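Local structure of SAM-dependent methyltransferase (Anabaena variabilis ATCC 29413, 3GGD) at residues 24-28 and 29-33; 137-140 and 141-144; 185-188 and 189-192; 197-200 and 201-205. The protein binds S-adenosyl-L-homocysteine and probably transfers the methyl group of S-adenosylmethionine to a substrate that is not known. All coordinates share one frame; numbering follows the deposited sequence. Where two conformers were deposited one is given.

Contact 1. Residues 24-28 and 29-33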
loop_
_atom_site.group_PDB
_atom_site.type_symbol
_atom_site.label_atom_id
_atom_site.label_comp_id
_atom_site.label_asym_id
_atom_site.label_seq_id
_atom_site.Cartn_x
_atom_site.Cartn_y
_atom_site.Cartn_z
ATOM N N ASN A 24 10.097 -2.965 -12.785
ATOM C CA ASN A 24 11.284 -3.035 -13.632
ATOM C C ASN A 24 11.221 -2.003 -14.792
ATOM O O ASN A 24 12.231 -1.381 -15.158
ATOM C CB ASN A 24 11.509 -4.419 -14.191
ATOM C CG ASN A 24 12.924 -4.577 -14.766
ATOM O OD1 ASN A 24 13.091 -4.669 -15.966
ATOM N ND2 ASN A 24 13.934 -4.538 -13.911
ATOM N N LYS A 25 10.037 -1.829 -15.364
ATOM C CA LYS A 25 9.856 -0.816 -16.394
ATOM C C LYS A 25 10.130 0.566 -15.815
ATOM O O LYS A 25 10.786 1.402 -16.451
ATOM C CB LYS A 25 8.445 -0.863 -16.974
ATOM C CG LYS A 25 8.186 0.297 -17.900
ATOM C CD LYS A 25 6.776 0.546 -18.171
ATOM C CE LYS A 25 6.009 1.084 -17.009
ATOM N NZ LYS A 25 4.586 0.750 -17.406
ATOM N N THR A 26 9.623 0.807 -14.605
ATOM C CA THR A 26 9.862 2.064 -13.894
ATOM C C THR A 26 11.345 2.311 -13.616
ATOM O O THR A 26 11.858 3.408 -13.895
ATOM C CB THR A 26 9.015 2.090 -12.631
ATOM O OG1 THR A 26 7.649 1.913 -13.025
ATOM C CG2 THR A 26 9.208 3.381 -11.842
ATOM N N LEU A 27 12.038 1.282 -13.104
ATOM C CA LEU A 27 13.480 1.319 -12.842
ATOM C C LEU A 27 14.284 1.597 -14.105
ATOM O O LEU A 27 15.121 2.507 -14.136
ATOM C CB LEU A 27 13.951 -0.021 -12.250
ATOM C CG LEU A 27 15.472 -0.302 -12.062
ATOM C CD1 LEU A 27 16.139 0.725 -11.138
ATOM C CD2 LEU A 27 15.679 -1.718 -11.532
ATOM N N VAL A 28 14.050 0.813 -15.149
ATOM C CA VAL A 28 14.773 1.011 -16.404
ATOM C C VAL A 28 14.563 2.383 -17.041
ATOM O O VAL A 28 15.524 3.065 -17.491
ATOM C CB VAL A 28 14.429 -0.074 -17.431
ATOM C CG1 VAL A 28 15.068 0.255 -18.829
ATOM C CG2 VAL A 28 14.912 -1.466 -16.930
ATOM N N ASN A 29 13.322 2.835 -17.033
ATOM C CA ASN A 29 12.953 3.981 -17.855
ATOM C C ASN A 29 12.691 5.242 -17.081
ATOM O O ASN A 29 12.446 6.260 -17.689
ATOM C CB ASN A 29 11.712 3.614 -18.689
ATOM C CG ASN A 29 11.978 2.464 -19.649
ATOM O OD1 ASN A 29 12.664 2.644 -20.643
ATOM N ND2 ASN A 29 11.418 1.282 -19.360
ATOM N N SER A 30 12.742 5.173 -15.753
ATOM C CA SER A 30 12.509 6.334 -14.919
ATOM C C SER A 30 11.169 7.034 -15.239
ATOM O O SER A 30 11.117 8.243 -15.413
ATOM C CB SER A 30 13.689 7.328 -15.042
ATOM O OG SER A 30 14.885 6.712 -14.589
ATOM N N THR A 31 10.078 6.275 -15.238
ATOM C CA THR A 31 8.797 6.825 -15.558
ATOM C C THR A 31 8.081 7.196 -14.226
ATOM O O THR A 31 8.470 6.740 -13.157
ATOM C CB THR A 31 8.001 5.817 -16.419
ATOM O OG1 THR A 31 8.082 4.522 -15.829
ATOM C CG2 THR A 31 8.559 5.693 -17.826
ATOM N N PRO A 32 7.056 8.068 -14.303
ATOM C CA PRO A 32 6.344 8.549 -13.130
ATOM C C PRO A 32 5.567 7.461 -12.429
ATOM O O PRO A 32 5.124 6.504 -13.065
ATOM C CB PRO A 32 5.390 9.602 -13.681
ATOM C CG PRO A 32 5.819 9.871 -15.039
ATOM C CD PRO A 32 6.555 8.674 -15.543
ATOM N N VAL A 33 5.406 7.628 -11.115
ATOM C CA VAL A 33 4.759 6.633 -10.264
ATOM C C VAL A 33 3.560 7.321 -9.629
ATOM O O VAL A 33 3.687 8.208 -8.784
ATOM C CB VAL A 33 5.758 6.074 -9.217
ATOM C CG1 VAL A 33 5.066 5.110 -8.244
ATOM C CG2 VAL A 33 6.967 5.416 -9.937
HETATM O O HOH W 1 6.194 4.135 -14.197
HETATM O O HOH W 2 15.098 4.641 -12.414
HETATM O O HOH W 3 16.023 5.705 -16.927
#
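Asn29 folds its amide back onto the last turn of the helix and bonds from ND2 to the carbonyl O of Lys25 at 3.0 Å, in the carbonyl plane and on a lone pair. The same oxygen also takes the backbone N of Asn29, so two donors of one residue grip it. With CG beside its own backbone N (chi1 -62°), the amide reaches back to that carbonyl and ND2 comes to rest 3.7 Å from Lys25 CG, the two side chains crossing at about a right angle. Ser30 leaves the helix with positive phi (54°), and its N makes a weak bond of 2.7 Å to Thr26 O. Its OG is tied through two waters to the carbonyl oxygens of Leu27 and Val28, which lie at the C-terminal end of helix 15-29. The loop leaving this helix returns beside Trp23, which binds S-adenosyl-L-homocysteine in the Rossmann-like methyltransferase. Thr31 brings OG1 to within 3.6 Å of Thr26 CA. Its hydroxyl and that of Thr26 share one water, which also donates to Pro32 O at 2.8 Å; Thr26 OG1 is bonded to Tyr22 O as well. Pro32 turns its ring to Glu185 and Leu188 of helix 184-190. At Val33 the chain comes back to the helix, where CG2 meets Thr26 CG2 methyl to methyl at 3.6 Å, while the valine also packs on Tyr22.

Contact 2. Residues 137-140 and 141-144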
loop_
_atom_site.group_PDB
_atom_site.type_symbol
_atom_site.label_atom_id
_atom_site.label_comp_id
_atom_site.label_asym_id
_atom_site.label_seq_id
_atom_site.Cartn_x
_atom_site.Cartn_y
_atom_site.Cartn_z
ATOM N N ILE A 137 -5.424 -5.692 -4.926
ATOM C CA ILE A 137 -5.352 -7.149 -4.876
ATOM C C ILE A 137 -6.661 -7.760 -5.375
ATOM O O ILE A 137 -7.753 -7.385 -4.923
ATOM C CB ILE A 137 -5.005 -7.675 -3.446
ATOM C CG1 ILE A 137 -3.652 -7.117 -2.966
ATOM C CG2 ILE A 137 -5.016 -9.235 -3.387
ATOM C CD1 ILE A 137 -2.385 -7.730 -3.601
ATOM N N PRO A 138 -6.583 -8.691 -6.336
ATOM C CA PRO A 138 -7.817 -9.357 -6.745
ATOM C C PRO A 138 -8.556 -9.923 -5.525
ATOM O O PRO A 138 -7.920 -10.482 -4.625
ATOM C CB PRO A 138 -7.318 -10.487 -7.657
ATOM C CG PRO A 138 -6.044 -9.925 -8.205
ATOM C CD PRO A 138 -5.422 -9.204 -7.079
ATOM N N VAL A 139 -9.871 -9.767 -5.521
ATOM C CA VAL A 139 -10.710 -10.126 -4.368
ATOM C C VAL A 139 -10.512 -11.571 -3.926
ATOM O O VAL A 139 -10.404 -11.839 -2.727
ATOM C CB VAL A 139 -12.200 -9.784 -4.638
ATOM C CG1 VAL A 139 -13.139 -10.420 -3.584
ATOM C CG2 VAL A 139 -12.330 -8.257 -4.643
ATOM N N GLU A 140 -10.379 -12.473 -4.891
ATOM C CA GLU A 140 -10.186 -13.882 -4.579
ATOM C C GLU A 140 -8.807 -14.222 -3.958
ATOM O O GLU A 140 -8.610 -15.326 -3.494
ATOM C CB GLU A 140 -10.453 -14.760 -5.805
ATOM C CG GLU A 140 -9.426 -14.578 -6.928
ATOM C CD GLU A 140 -9.690 -13.390 -7.915
ATOM O OE1 GLU A 140 -10.530 -12.441 -7.666
ATOM O OE2 GLU A 140 -9.006 -13.464 -8.979
ATOM N N LYS A 141 -7.876 -13.272 -3.926
ATOM C CA LYS A 141 -6.580 -13.483 -3.323
ATOM C C LYS A 141 -6.400 -12.717 -2.031
ATOM O O LYS A 141 -5.362 -12.843 -1.375
ATOM C CB LYS A 141 -5.496 -13.101 -4.329
ATOM C CG LYS A 141 -5.456 -14.144 -5.464
ATOM C CD LYS A 141 -4.796 -13.579 -6.673
ATOM C CE LYS A 141 -4.705 -14.625 -7.870
ATOM N NZ LYS A 141 -4.340 -13.857 -9.151
ATOM N N ARG A 142 -7.402 -11.932 -1.655
ATOM C CA ARG A 142 -7.275 -11.050 -0.496
ATOM C C ARG A 142 -7.118 -11.770 0.842
ATOM O O ARG A 142 -6.439 -11.261 1.718
ATOM C CB ARG A 142 -8.440 -10.057 -0.416
ATOM C CG ARG A 142 -8.326 -8.956 -1.466
ATOM C CD ARG A 142 -9.520 -8.011 -1.440
ATOM N NE ARG A 142 -9.340 -6.892 -2.384
ATOM C CZ ARG A 142 -10.075 -5.775 -2.376
ATOM N NH1 ARG A 142 -11.043 -5.614 -1.475
ATOM N NH2 ARG A 142 -9.829 -4.815 -3.265
ATOM N N GLU A 143 -7.729 -12.933 0.982
ATOM C CA GLU A 143 -7.643 -13.671 2.230
ATOM C C GLU A 143 -6.186 -14.074 2.516
ATOM O O GLU A 143 -5.784 -14.074 3.655
ATOM C CB GLU A 143 -8.600 -14.884 2.209
ATOM C CG GLU A 143 -8.334 -15.972 3.290
ATOM C CD GLU A 143 -8.562 -15.536 4.782
ATOM O OE1 GLU A 143 -9.166 -14.465 5.064
ATOM O OE2 GLU A 143 -8.136 -16.313 5.681
ATOM N N LEU A 144 -5.408 -14.381 1.478
ATOM C CA LEU A 144 -4.007 -14.748 1.622
ATOM C C LEU A 144 -3.228 -13.577 2.210
ATOM O O LEU A 144 -2.414 -13.745 3.133
ATOM C CB LEU A 144 -3.430 -15.187 0.266
ATOM C CG LEU A 144 -3.946 -16.517 -0.316
ATOM C CD1 LEU A 144 -3.575 -16.675 -1.805
ATOM C CD2 LEU A 144 -3.432 -17.743 0.490
HETATM O O HOH W 4 -9.908 -13.793 -0.833
HETATM O O HOH W 5 -7.346 -15.697 -0.946
#
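Ile137 and Arg142 meet where the loop after strand 127-131 enters helix 142-153 of the Rossmann-like methyltransferase fold; the Ile137 side chain is about 4 Å, between nearest atoms, from the bound S-adenosyl-L-homocysteine. The carbonyl O of Ile137 accepts from Arg142 NE at 3.0 Å, near the guanidinium plane and fairly straight (158°), while Ile137 CG2 lies 3.8 Å from Arg142 CG. The arginine chain, extended from CG to NE, runs back along the loop to this carbonyl. Beyond it, NH1 bonds to Ile198 O and NH2 weakly to His135 O. Replacing Arg142 by a leucine would probably leave the carbonyls of Ile137 and Ile198 without this donor and remove one tie between the loop and the segment before helix 201-207. Pro138 takes Lys141 N on its carbonyl O at 2.9 Å, and its ring atom CB lies 4.1 Å from CD of the extended lysine chain. Val139 sets CG2 over one face of the guanidinium, toward its rim. Its carbonyl O accepts Arg142 N at 3.2 Å, and a water that donates to the same oxygen accepts from Glu143 N. Glu140 O takes a hydrogen bond of 2.9 Å from another water, which weakly accepts from Leu144 N.

Contact 3. Residues 185-188 and 189-192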
loop_
_atom_site.group_PDB
_atom_site.type_symbol
_atom_site.label_atom_id
_atom_site.label_comp_id
_atom_site.label_asym_id
_atom_site.label_seq_id
_atom_site.Cartn_x
_atom_site.Cartn_y
_atom_site.Cartn_z
ATOM N N GLU A 185 -0.343 8.487 -15.648
ATOM C CA GLU A 185 0.353 7.726 -14.632
ATOM C C GLU A 185 -0.426 6.489 -14.177
ATOM O O GLU A 185 0.175 5.532 -13.686
ATOM C CB GLU A 185 0.743 8.618 -13.442
ATOM C CG GLU A 185 1.593 9.865 -13.839
ATOM C CD GLU A 185 0.770 11.098 -14.236
ATOM O OE1 GLU A 185 -0.452 10.998 -14.523
ATOM O OE2 GLU A 185 1.365 12.195 -14.240
ATOM N N LEU A 186 -1.738 6.501 -14.338
ATOM C CA LEU A 186 -2.555 5.322 -14.010
ATOM C C LEU A 186 -2.434 4.332 -15.167
ATOM O O LEU A 186 -2.292 3.138 -14.959
ATOM C CB LEU A 186 -4.013 5.689 -13.785
ATOM C CG LEU A 186 -5.000 4.514 -13.530
ATOM C CD1 LEU A 186 -4.612 3.664 -12.296
ATOM C CD2 LEU A 186 -6.426 5.037 -13.415
ATOM N N LEU A 187 -2.479 4.835 -16.388
ATOM C CA LEU A 187 -2.312 3.966 -17.531
ATOM C C LEU A 187 -0.977 3.205 -17.442
ATOM O O LEU A 187 -0.889 2.018 -17.820
ATOM C CB LEU A 187 -2.469 4.756 -18.829
ATOM C CG LEU A 187 -3.896 5.199 -19.161
ATOM C CD1 LEU A 187 -3.938 6.126 -20.406
ATOM C CD2 LEU A 187 -4.850 3.959 -19.345
ATOM N N LEU A 188 0.059 3.870 -16.918
ATOM C CA LEU A 188 1.364 3.224 -16.743
ATOM C C LEU A 188 1.331 1.971 -15.888
ATOM O O LEU A 188 2.136 1.051 -16.112
ATOM C CB LEU A 188 2.427 4.192 -16.180
ATOM C CG LEU A 188 2.917 5.273 -17.157
ATOM C CD1 LEU A 188 3.896 6.246 -16.471
ATOM C CD2 LEU A 188 3.521 4.699 -18.431
ATOM N N VAL A 189 0.436 1.927 -14.898
ATOM C CA VAL A 189 0.311 0.733 -14.052
ATOM C C VAL A 189 -0.578 -0.293 -14.759
ATOM O O VAL A 189 -0.263 -1.479 -14.808
ATOM C CB VAL A 189 -0.325 1.015 -12.633
ATOM C CG1 VAL A 189 0.145 -0.051 -11.596
ATOM C CG2 VAL A 189 -0.010 2.426 -12.147
HETATM N N MSE A 190 -1.701 0.174 -15.293
HETATM C CA MSE A 190 -2.694 -0.715 -15.941
HETATM C C MSE A 190 -2.157 -1.444 -17.154
HETATM O O MSE A 190 -2.658 -2.485 -17.566
HETATM C CB MSE A 190 -3.932 0.089 -16.339
HETATM C CG MSE A 190 -4.668 0.664 -15.102
HETATM SE SE MSE A 190 -6.173 1.822 -15.686
HETATM C CE MSE A 190 -7.054 0.808 -17.114
ATOM N N GLU A 191 -1.120 -0.880 -17.739
ATOM C CA GLU A 191 -0.394 -1.520 -18.836
ATOM C C GLU A 191 -0.018 -2.953 -18.450
ATOM O O GLU A 191 0.096 -3.811 -19.294
ATOM C CB GLU A 191 0.836 -0.631 -19.111
ATOM C CG GLU A 191 1.559 -0.848 -20.301
ATOM C CD GLU A 191 0.740 -0.597 -21.571
ATOM O OE1 GLU A 191 0.162 0.511 -21.714
ATOM O OE2 GLU A 191 0.712 -1.506 -22.447
ATOM N N HIS A 192 0.147 -3.224 -17.159
ATOM C CA HIS A 192 0.580 -4.541 -16.679
ATOM C C HIS A 192 -0.552 -5.443 -16.198
ATOM O O HIS A 192 -0.297 -6.504 -15.636
ATOM C CB HIS A 192 1.670 -4.346 -15.608
ATOM C CG HIS A 192 2.836 -3.562 -16.142
ATOM N ND1 HIS A 192 3.777 -4.129 -16.973
ATOM C CD2 HIS A 192 3.115 -2.236 -16.105
ATOM C CE1 HIS A 192 4.614 -3.195 -17.388
ATOM N NE2 HIS A 192 4.233 -2.033 -16.888
#
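Leu186 O accepts two backbone donors, Val189 N and Met190 N, each at 3.0 Å. Leu187 O receives Glu191 N at 2.9 Å, and Val189 O is taken by His192 N. Leu188 O has its donor outside the turn, in Lys25 NZ, which also bonds to His192 NE2, and the other ring nitrogen, ND1, is bonded to Gln21 OE1, so both nitrogens of the imidazole have partners. The edge of the same ring lies against the leucine carbonyl, with His192 CD2 3.4 Å from Leu188 O. At the opposite end Glu185 OE1 is bonded to His225 ND1. On the apolar side Met190, a selenomethionine, sets SE 3.6 Å from Leu186 CG. Its CG lies anti to the carbonyl carbon (chi1 -64°), which places Met190 CG 4.1 Å from Leu186 CD1. An alanine in place of Leu186 would probably open a gap beside SE and leave the end of that chain freer to turn. Such mixed i+3 and i+4 bonding is common toward the C-terminal end of an alpha-helix, here helix 184-190, which lies against helix 15-29 where Val189 packs on Trp19 and Tyr22.

Contact 4. Residues 197-200 and 201-205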
loop_
_atom_site.group_PDB
_atom_site.type_symbol
_atom_site.label_atom_id
_atom_site.label_comp_id
_atom_site.label_asym_id
_atom_site.label_seq_id
_atom_site.Cartn_x
_atom_site.Cartn_y
_atom_site.Cartn_z
ATOM N N GLY A 197 -8.755 -0.851 -7.077
ATOM C CA GLY A 197 -9.989 -1.409 -6.551
ATOM C C GLY A 197 -10.456 -0.640 -5.333
ATOM O O GLY A 197 -10.074 0.524 -5.129
ATOM N N ILE A 198 -11.269 -1.319 -4.515
ATOM C CA ILE A 198 -11.991 -0.725 -3.367
ATOM C C ILE A 198 -11.744 -1.523 -2.071
ATOM O O ILE A 198 -11.906 -2.734 -2.088
ATOM C CB ILE A 198 -13.526 -0.757 -3.663
ATOM C CG1 ILE A 198 -13.861 -0.036 -4.987
ATOM C CG2 ILE A 198 -14.351 -0.148 -2.504
ATOM C CD1 ILE A 198 -15.205 -0.478 -5.621
ATOM N N PHE A 199 -11.383 -0.862 -0.959
ATOM C CA PHE A 199 -11.262 -1.519 0.333
ATOM C C PHE A 199 -12.092 -0.716 1.345
ATOM O O PHE A 199 -11.978 0.513 1.414
ATOM C CB PHE A 199 -9.797 -1.628 0.761
ATOM C CG PHE A 199 -9.572 -2.589 1.880
ATOM C CD1 PHE A 199 -9.641 -2.160 3.197
ATOM C CD2 PHE A 199 -9.323 -3.915 1.621
ATOM C CE1 PHE A 199 -9.449 -3.034 4.229
ATOM C CE2 PHE A 199 -9.137 -4.827 2.654
ATOM C CZ PHE A 199 -9.180 -4.381 3.959
ATOM N N THR A 200 -12.925 -1.406 2.115
ATOM C CA THR A 200 -13.886 -0.772 3.009
ATOM C C THR A 200 -13.843 -1.280 4.458
ATOM O O THR A 200 -13.165 -2.286 4.786
ATOM C CB THR A 200 -15.305 -1.070 2.511
ATOM O OG1 THR A 200 -15.586 -2.447 2.755
ATOM C CG2 THR A 200 -15.475 -0.793 0.990
ATOM N N ALA A 201 -14.614 -0.619 5.318
ATOM C CA ALA A 201 -14.790 -1.044 6.700
ATOM C C ALA A 201 -15.319 -2.466 6.692
ATOM O O ALA A 201 -14.974 -3.276 7.553
ATOM C CB ALA A 201 -15.796 -0.113 7.454
ATOM N N GLU A 202 -16.181 -2.787 5.741
ATOM C CA GLU A 202 -16.739 -4.139 5.687
ATOM C C GLU A 202 -15.655 -5.160 5.317
ATOM O O GLU A 202 -15.745 -6.306 5.724
ATOM C CB GLU A 202 -17.928 -4.244 4.731
ATOM C CG GLU A 202 -19.177 -3.482 5.194
ATOM C CD GLU A 202 -19.004 -1.922 5.168
ATOM O OE1 GLU A 202 -18.169 -1.362 4.372
ATOM O OE2 GLU A 202 -19.702 -1.258 5.982
ATOM N N ASP A 203 -14.631 -4.742 4.573
ATOM C CA ASP A 203 -13.511 -5.636 4.283
ATOM C C ASP A 203 -12.670 -5.915 5.532
ATOM O O ASP A 203 -12.067 -6.975 5.631
ATOM C CB ASP A 203 -12.613 -5.107 3.149
ATOM C CG ASP A 203 -13.290 -5.176 1.774
ATOM O OD1 ASP A 203 -13.906 -6.220 1.425
ATOM O OD2 ASP A 203 -13.192 -4.169 1.031
ATOM N N ILE A 204 -12.585 -4.955 6.456
ATOM C CA ILE A 204 -11.860 -5.183 7.718
ATOM C C ILE A 204 -12.595 -6.307 8.479
ATOM O O ILE A 204 -11.977 -7.213 8.978
ATOM C CB ILE A 204 -11.780 -3.949 8.624
ATOM C CG1 ILE A 204 -10.998 -2.806 7.960
ATOM C CG2 ILE A 204 -11.165 -4.345 9.998
ATOM C CD1 ILE A 204 -9.554 -3.088 7.712
ATOM N N GLU A 205 -13.909 -6.254 8.538
ATOM C CA GLU A 205 -14.674 -7.319 9.186
ATOM C C GLU A 205 -14.549 -8.672 8.476
ATOM O O GLU A 205 -14.487 -9.727 9.121
ATOM C CB GLU A 205 -16.141 -6.926 9.298
ATOM C CG GLU A 205 -17.047 -8.007 9.892
ATOM C CD GLU A 205 -16.687 -8.401 11.342
ATOM O OE1 GLU A 205 -16.092 -7.590 12.078
ATOM O OE2 GLU A 205 -17.042 -9.525 11.765
HETATM O O HOH W 6 -14.481 -4.148 -1.223
#
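The Phe199 ring carries Asp203 CB over one face, a CH-pi contact with CB 3.6 Å from the ring centroid, displaced toward the rim. At the ring edge, in its plane, Ile204 CD1 comes to 3.5 Å from Phe199 CE1, the two side chains crossing at about a right angle. The carboxylate of Asp203 is turned 40° from the ring plane. The phenyl group also meets the ring of Phe134 and touches Leu161 of strand 158-164 and Phe238 of strand 237-244, while backbone hydrogen bonds with Leu164 join Phe199 to the end of strand 158-164. From the methylene over the ring, the carboxylate reaches back to the residue before the helix: OD2 accepts Thr200 N at 3.0 Å on its anti side, 24° out of the carboxylate plane. In return Asp203 N donates to Thr200 OG1 at 3.1 Å. These reciprocal bonds make a capping box, with Thr200 as the N-cap of helix 201-207. Chi1 of 71° sets OG1 between the backbone N and carbonyl carbon of Thr200, turned to the first turn of the helix. Thr200 O, for its part, accepts Ile204 N at 3.2 Å. Asp203 OD2 has further company: a water donates to it at 2.6 Å and also to Ile198 O, while Arg142 NH1 forms a long, weak ion pair with it. Ile204 itself leans on Phe238, Ile242 and Ile213, side chains of the two antiparallel strands 237-244 and 211-217.

All four contacts are partly buried helix ends, each with two buried residues, though contact 1 lies farthest out, its centre 18 Å from that of the chain against 16 Å for contact 3 and 14 Å for contacts 2 and 4. Contacts 1 and 3 are C-terminal ends and touch: Lys25 joins helix 15-29 to the end of helix 184-190, and the loop of contact 1 packs against that helix. Contacts 2 and 4 are helix starts that meet through Arg142. The chemistry differs too: water and an amide finish contact 1, selenium against leucine fills contact 3, a guanidinium ties contact 2, and contact 4 combines a capping box with an aromatic ring seated on the sheet.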